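Local coordinates for beta-hexosaminidase (Neisseria gonorrhoeae, PDB 6JTJ), which hydrolyses terminal beta-linked N-acetylglucosamine, probably releasing this sugar from peptide-linked cell-wall fragments during peptidoglycan recycling, at residues 148-153 / 160-165; 71-76 / 323-328. One frame throughout, in Å; residues are numbered along the deposited sequence.

Interaction 1: residues 148-153 / 160-165; sequences RVLATE and DLSFTP
S162 OG, next to L150, is gripped by the neighbouring strand 101-108: it is hydrogen-bonded to the carbonyl oxygen of H106 and more weakly to that of V104. The three touching residues, L150, S162 and T164, are all buried, and the methyl L150 CD2 lies alongside the same hydroxyl, with S162 OG 4.0 Å away. The closest approach is apolar, L150 CD2 to S162 CB at 3.8 Å. L150 reaches that far because its CG stands anti to the backbone N (chi1 -176°), extending the branch away from the helix. Its other methyl comes less close to the second segment, with L150 CD1 4.3 Å from T164 CG2, so one methyl of the leucine rests on S162 and the other faces T164. L200 of helix 186-202 touches both L150 and T164 and closes this apolar patch. The layout is that of a beta-alpha-beta crossover in the barrel domain of a family 3 glycoside hydrolase: helix 136-155 packs on the outside of strand 161-162, which runs parallel to 101-108. Past S162 the chain turns sharply. F163 is the centre of an inverse gamma turn, closed by a weak 2.9 Å bond from T164 N to S162 O, and the peptide between T164 and P165 is cis. The turn carries F163 O to the amine of K210, a predicted substrate-binding residue, while the F163 ring meets F292 edge-to-face. On the helix, R148 O accepts two bonds from one residue, T152 OG1 at 2.7 Å and T152 N at 2.9 Å, reaching it from opposite faces of the carbonyl plane. The hydroxyl approaches 30° out of that plane, and T152 packs against F371 of helix 369-382.

Interaction 2: residues 71-76 / 323-328; sequences GIILFR and LVCNRP
The F75 ring turns its edge to C325: the sulfur lies near the ring plane, with C325 SG 5.3 Å from the F75 centroid and 86° off the ring normal. This is a Cys sulfur-aromatic contact made through F75 CZ, which is 4.0 Å from C325 SG. The amide oxygen of N326 comes in obliquely to the same ring, with N326 OD1 4.4 Å from F75 CE2; its hydrogen-bond partner is R77 NH1. In the parallel barrel of this glycosidase, strands 69-74 and 321-323 flank strand 47-49, and the contact joins strand 69-74 and the residues after it to the loop following strand 321-323; M48 touches both I73 and L323. The loop is held by carboxylates, C325 N bonding to D295 OD1 and N326 N to D50 OD2, while D50 also touches F75. I73 lies beside the bound N-acetylglucosamine and D105, and F75 is close to R113; D105 and R113 are predicted to bind substrate, so the contact borders the sugar site. N326 also packs on V225 of the second subunit. SG sits beside the backbone N of C325 (chi1 -53°), a rotation that turns it to the I73 side while C325 CB and SG both stay near F75 CZ. There I73 uses its short branch, CG2, which meets C325 SG at 3.8 Å.

In the fold
Interactions 1 and 2 have centres about 18 Å apart in the same barrel domain and reach the same sheet. Along the chain, interaction 1 is nested within the long excursion that interaction 2 closes: 71-76 comes first, then 148-153 and 160-165, and finally 323-328. Strand 101-108 lies between strands 69-74 and 161-162, pairing in parallel with both. The first contact joins the barrel to an outer helix; the second ties 71-76 to the loop after strand 321-323, near the bound sugar. They meet directly inside the barrel, where F163 CE2 is 3.6 Å from I73 CD1. Segment 160-165 thus presents S162 and T164 to the outer helix and F163 to I73, beside the sugar.

Interaction 1: residues 148-153 / 160-165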
loop_
_atom_site.group_PDB
_atom_site.type_symbol
_atom_site.label_atom_id
_atom_site.label_comp_id
_atom_site.label_asym_id
_atom_site.label_seq_id
_atom_site.Cartn_x
_atom_site.Cartn_y
_atom_site.Cartn_z
ATOM N N ARG C 148 -21.728 13.833 1.377
ATOM C CA ARG C 148 -23.107 13.700 0.928
ATOM C C ARG C 148 -23.233 12.914 -0.370
ATOM O O ARG C 148 -24.068 12.017 -0.497
ATOM C CB ARG C 148 -23.728 15.091 0.767
ATOM C CG ARG C 148 -25.230 15.046 0.498
ATOM C CD ARG C 148 -25.828 16.402 0.169
ATOM N NE ARG C 148 -27.229 16.225 -0.262
ATOM C CZ ARG C 148 -27.957 17.120 -0.928
ATOM N NH1 ARG C 148 -27.425 18.294 -1.263
ATOM N NH2 ARG C 148 -29.220 16.834 -1.274
ATOM N N VAL C 149 -22.421 13.271 -1.356
ATOM C CA VAL C 149 -22.476 12.586 -2.639
ATOM C C VAL C 149 -22.057 11.145 -2.486
ATOM O O VAL C 149 -22.712 10.232 -2.982
ATOM C CB VAL C 149 -21.576 13.299 -3.660
ATOM C CG1 VAL C 149 -21.424 12.480 -4.932
ATOM C CG2 VAL C 149 -22.159 14.671 -3.985
ATOM N N LEU C 150 -20.937 10.942 -1.802
ATOM C CA LEU C 150 -20.396 9.610 -1.592
ATOM C C LEU C 150 -21.467 8.685 -1.018
ATOM O O LEU C 150 -21.748 7.617 -1.560
ATOM C CB LEU C 150 -19.201 9.732 -0.635
ATOM C CG LEU C 150 -18.343 8.531 -0.271
ATOM C CD1 LEU C 150 -17.062 9.072 0.348
ATOM C CD2 LEU C 150 -19.036 7.586 0.703
ATOM N N ALA C 151 -22.047 9.114 0.092
ATOM C CA ALA C 151 -22.996 8.292 0.829
ATOM C C ALA C 151 -24.311 8.112 0.068
ATOM O O ALA C 151 -24.815 6.993 -0.036
ATOM C CB ALA C 151 -23.260 8.898 2.210
ATOM N N THR C 152 -24.846 9.197 -0.483
ATOM C CA THR C 152 -26.157 9.138 -1.131
ATOM C C THR C 152 -26.159 8.166 -2.309
ATOM O O THR C 152 -27.067 7.362 -2.446
ATOM C CB THR C 152 -26.638 10.524 -1.589
ATOM O OG1 THR C 152 -26.654 11.433 -0.480
ATOM C CG2 THR C 152 -28.053 10.423 -2.163
ATOM N N GLU C 153 -25.132 8.218 -3.145
ATOM C CA GLU C 153 -25.096 7.357 -4.308
ATOM C C GLU C 153 -25.020 5.905 -3.887
ATOM O O GLU C 153 -25.580 5.029 -4.559
ATOM C CB GLU C 153 -23.928 7.739 -5.229
ATOM C CG GLU C 153 -24.107 9.107 -5.860
ATOM C CD GLU C 153 -23.004 9.499 -6.835
ATOM O OE1 GLU C 153 -22.026 8.760 -7.013
ATOM O OE2 GLU C 153 -23.104 10.584 -7.427
ATOM N N ASP C 160 -25.086 0.045 3.240
ATOM C CA ASP C 160 -25.311 0.699 4.540
ATOM C C ASP C 160 -24.255 1.740 4.900
ATOM O O ASP C 160 -24.577 2.794 5.436
ATOM C CB ASP C 160 -25.389 -0.339 5.647
ATOM C CG ASP C 160 -26.632 -1.184 5.546
ATOM O OD1 ASP C 160 -27.732 -0.641 5.782
ATOM O OD2 ASP C 160 -26.508 -2.384 5.251
ATOM N N LEU C 161 -22.998 1.419 4.605
ATOM C CA LEU C 161 -21.858 2.123 5.170
ATOM C C LEU C 161 -20.672 2.071 4.209
ATOM O O LEU C 161 -20.403 1.024 3.606
ATOM C CB LEU C 161 -21.486 1.407 6.458
ATOM C CG LEU C 161 -20.207 1.756 7.206
ATOM C CD1 LEU C 161 -20.406 3.011 8.025
ATOM C CD2 LEU C 161 -19.839 0.624 8.121
ATOM N N SER C 162 -19.966 3.188 4.084
ATOM C CA SER C 162 -18.616 3.197 3.509
ATOM C C SER C 162 -17.571 3.250 4.620
ATOM O O SER C 162 -17.751 3.946 5.620
ATOM C CB SER C 162 -18.420 4.396 2.595
ATOM O OG SER C 162 -17.087 4.440 2.108
ATOM N N PHE C 163 -16.494 2.486 4.457
ATOM C CA PHE C 163 -15.405 2.486 5.423
ATOM C C PHE C 163 -14.533 3.733 5.211
ATOM O O PHE C 163 -13.495 3.679 4.584
ATOM C CB PHE C 163 -14.574 1.181 5.337
ATOM C CG PHE C 163 -15.314 -0.063 5.802
ATOM C CD1 PHE C 163 -16.017 -0.061 6.997
ATOM C CD2 PHE C 163 -15.303 -1.241 5.064
ATOM C CE1 PHE C 163 -16.679 -1.203 7.443
ATOM C CE2 PHE C 163 -15.961 -2.387 5.517
ATOM C CZ PHE C 163 -16.644 -2.367 6.710
ATOM N N THR C 164 -14.997 4.846 5.764
ATOM C CA THR C 164 -14.363 6.131 5.619
ATOM C C THR C 164 -14.870 6.979 6.786
ATOM O O THR C 164 -15.995 6.765 7.274
ATOM C CB THR C 164 -14.688 6.719 4.233
ATOM O OG1 THR C 164 -13.791 7.786 3.907
ATOM C CG2 THR C 164 -16.138 7.207 4.154
ATOM N N PRO C 165 -14.065 7.945 7.256
ATOM C CA PRO C 165 -12.816 8.441 6.719
ATOM C C PRO C 165 -11.527 7.909 7.323
ATOM O O PRO C 165 -11.483 7.499 8.491
ATOM C CB PRO C 165 -12.886 9.906 7.057
ATOM C CG PRO C 165 -13.535 9.922 8.406
ATOM C CD PRO C 165 -14.564 8.822 8.337
#

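Interaction 2: residues 71-76 / 323-328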
loop_
_atom_site.group_PDB
_atom_site.type_symbol
_atom_site.label_atom_id
_atom_site.label_comp_id
_atom_site.label_asym_id
_atom_site.label_seq_id
_atom_site.Cartn_x
_atom_site.Cartn_y
_atom_site.Cartn_z
ATOM N N GLY C 71 -22.780 -9.471 8.447
ATOM C CA GLY C 71 -22.670 -8.494 7.367
ATOM C C GLY C 71 -21.780 -8.954 6.227
ATOM O O GLY C 71 -21.178 -10.014 6.281
ATOM N N ILE C 72 -21.695 -8.116 5.210
ATOM C CA ILE C 72 -20.972 -8.401 3.983
ATOM C C ILE C 72 -20.215 -7.149 3.541
ATOM O O ILE C 72 -20.743 -6.041 3.591
ATOM C CB ILE C 72 -21.961 -8.774 2.859
ATOM C CG1 ILE C 72 -22.623 -10.133 3.139
ATOM C CG2 ILE C 72 -21.297 -8.763 1.489
ATOM C CD1 ILE C 72 -21.659 -11.298 3.244
ATOM N N ILE C 73 -18.982 -7.338 3.086
ATOM C CA ILE C 73 -18.218 -6.268 2.466
ATOM C C ILE C 73 -18.145 -6.565 0.978
ATOM O O ILE C 73 -17.839 -7.690 0.584
ATOM C CB ILE C 73 -16.795 -6.085 3.078
ATOM C CG1 ILE C 73 -15.982 -5.034 2.318
ATOM C CG2 ILE C 73 -16.002 -7.383 3.059
ATOM C CD1 ILE C 73 -14.694 -4.667 3.034
ATOM N N LEU C 74 -18.410 -5.546 0.168
ATOM C CA LEU C 74 -18.328 -5.669 -1.275
ATOM C C LEU C 74 -17.059 -5.036 -1.832
ATOM O O LEU C 74 -16.439 -4.171 -1.203
ATOM C CB LEU C 74 -19.541 -5.018 -1.934
ATOM C CG LEU C 74 -20.898 -5.632 -1.558
ATOM C CD1 LEU C 74 -22.027 -4.828 -2.171
ATOM C CD2 LEU C 74 -20.990 -7.090 -1.998
ATOM N N PHE C 75 -16.685 -5.501 -3.020
ATOM C CA PHE C 75 -15.481 -5.070 -3.709
ATOM C C PHE C 75 -15.818 -4.805 -5.167
ATOM O O PHE C 75 -16.947 -5.033 -5.598
ATOM C CB PHE C 75 -14.409 -6.150 -3.606
ATOM C CG PHE C 75 -13.928 -6.381 -2.207
ATOM C CD1 PHE C 75 -13.011 -5.530 -1.634
ATOM C CD2 PHE C 75 -14.414 -7.440 -1.459
ATOM C CE1 PHE C 75 -12.563 -5.739 -0.356
ATOM C CE2 PHE C 75 -13.981 -7.652 -0.173
ATOM C CZ PHE C 75 -13.044 -6.802 0.377
ATOM N N ARG C 76 -14.829 -4.346 -5.935
ATOM C CA ARG C 76 -15.053 -4.034 -7.338
ATOM C C ARG C 76 -15.535 -5.254 -8.144
ATOM O O ARG C 76 -16.311 -5.101 -9.058
ATOM C CB ARG C 76 -13.802 -3.445 -7.983
ATOM C CG ARG C 76 -14.020 -2.989 -9.422
ATOM C CD ARG C 76 -12.886 -2.135 -9.949
ATOM N NE ARG C 76 -12.844 -0.811 -9.321
ATOM C CZ ARG C 76 -11.904 0.104 -9.552
ATOM N NH1 ARG C 76 -10.927 -0.133 -10.428
ATOM N NH2 ARG C 76 -11.926 1.266 -8.903
ATOM N N LEU C 323 -13.426 -9.606 10.037
ATOM C CA LEU C 323 -13.515 -9.561 8.596
ATOM C C LEU C 323 -12.765 -10.738 8.006
ATOM O O LEU C 323 -11.622 -10.976 8.374
ATOM C CB LEU C 323 -12.878 -8.287 8.052
ATOM C CG LEU C 323 -13.821 -7.144 7.734
ATOM C CD1 LEU C 323 -14.487 -6.670 9.017
ATOM C CD2 LEU C 323 -13.072 -6.003 7.042
ATOM N N VAL C 324 -13.410 -11.464 7.099
ATOM C CA VAL C 324 -12.791 -12.597 6.418
ATOM C C VAL C 324 -13.105 -12.467 4.951
ATOM O O VAL C 324 -14.188 -12.822 4.523
ATOM C CB VAL C 324 -13.314 -13.940 6.961
ATOM C CG1 VAL C 324 -12.499 -15.101 6.403
ATOM C CG2 VAL C 324 -13.257 -13.967 8.485
ATOM N N CYS C 325 -12.155 -11.921 4.197
ATOM C CA CYS C 325 -12.368 -11.552 2.820
ATOM C C CYS C 325 -11.648 -12.465 1.838
ATOM O O CYS C 325 -10.572 -12.967 2.107
ATOM C CB CYS C 325 -11.888 -10.117 2.603
ATOM S SG CYS C 325 -12.613 -8.943 3.777
ATOM N N ASN C 326 -12.259 -12.641 0.678
ATOM C CA ASN C 326 -11.698 -13.414 -0.443
ATOM C C ASN C 326 -11.465 -14.892 -0.146
ATOM O O ASN C 326 -10.714 -15.530 -0.862
ATOM C CB ASN C 326 -10.371 -12.794 -0.933
ATOM C CG ASN C 326 -10.422 -11.282 -1.012
ATOM O OD1 ASN C 326 -11.283 -10.726 -1.683
ATOM N ND2 ASN C 326 -9.500 -10.605 -0.320
ATOM N N ARG C 327 -12.066 -15.422 0.918
ATOM C CA ARG C 327 -11.776 -16.781 1.356
ATOM C C ARG C 327 -13.019 -17.440 1.934
ATOM O O ARG C 327 -13.104 -17.694 3.139
ATOM C CB ARG C 327 -10.641 -16.786 2.382
ATOM C CG ARG C 327 -9.283 -16.374 1.826
ATOM C CD ARG C 327 -8.761 -17.332 0.757
ATOM N NE ARG C 327 -8.557 -18.669 1.309
ATOM C CZ ARG C 327 -7.471 -19.064 1.975
ATOM N NH1 ARG C 327 -6.443 -18.241 2.160
ATOM N NH2 ARG C 327 -7.407 -20.304 2.449
ATOM N N PRO C 328 -13.999 -17.724 1.073
ATOM C CA PRO C 328 -15.204 -18.396 1.559
ATOM C C PRO C 328 -14.935 -19.780 2.198
ATOM O O PRO C 328 -15.708 -20.236 3.052
ATOM C CB PRO C 328 -16.067 -18.514 0.301
ATOM C CG PRO C 328 -15.149 -18.299 -0.856
ATOM C CD PRO C 328 -14.068 -17.399 -0.362
#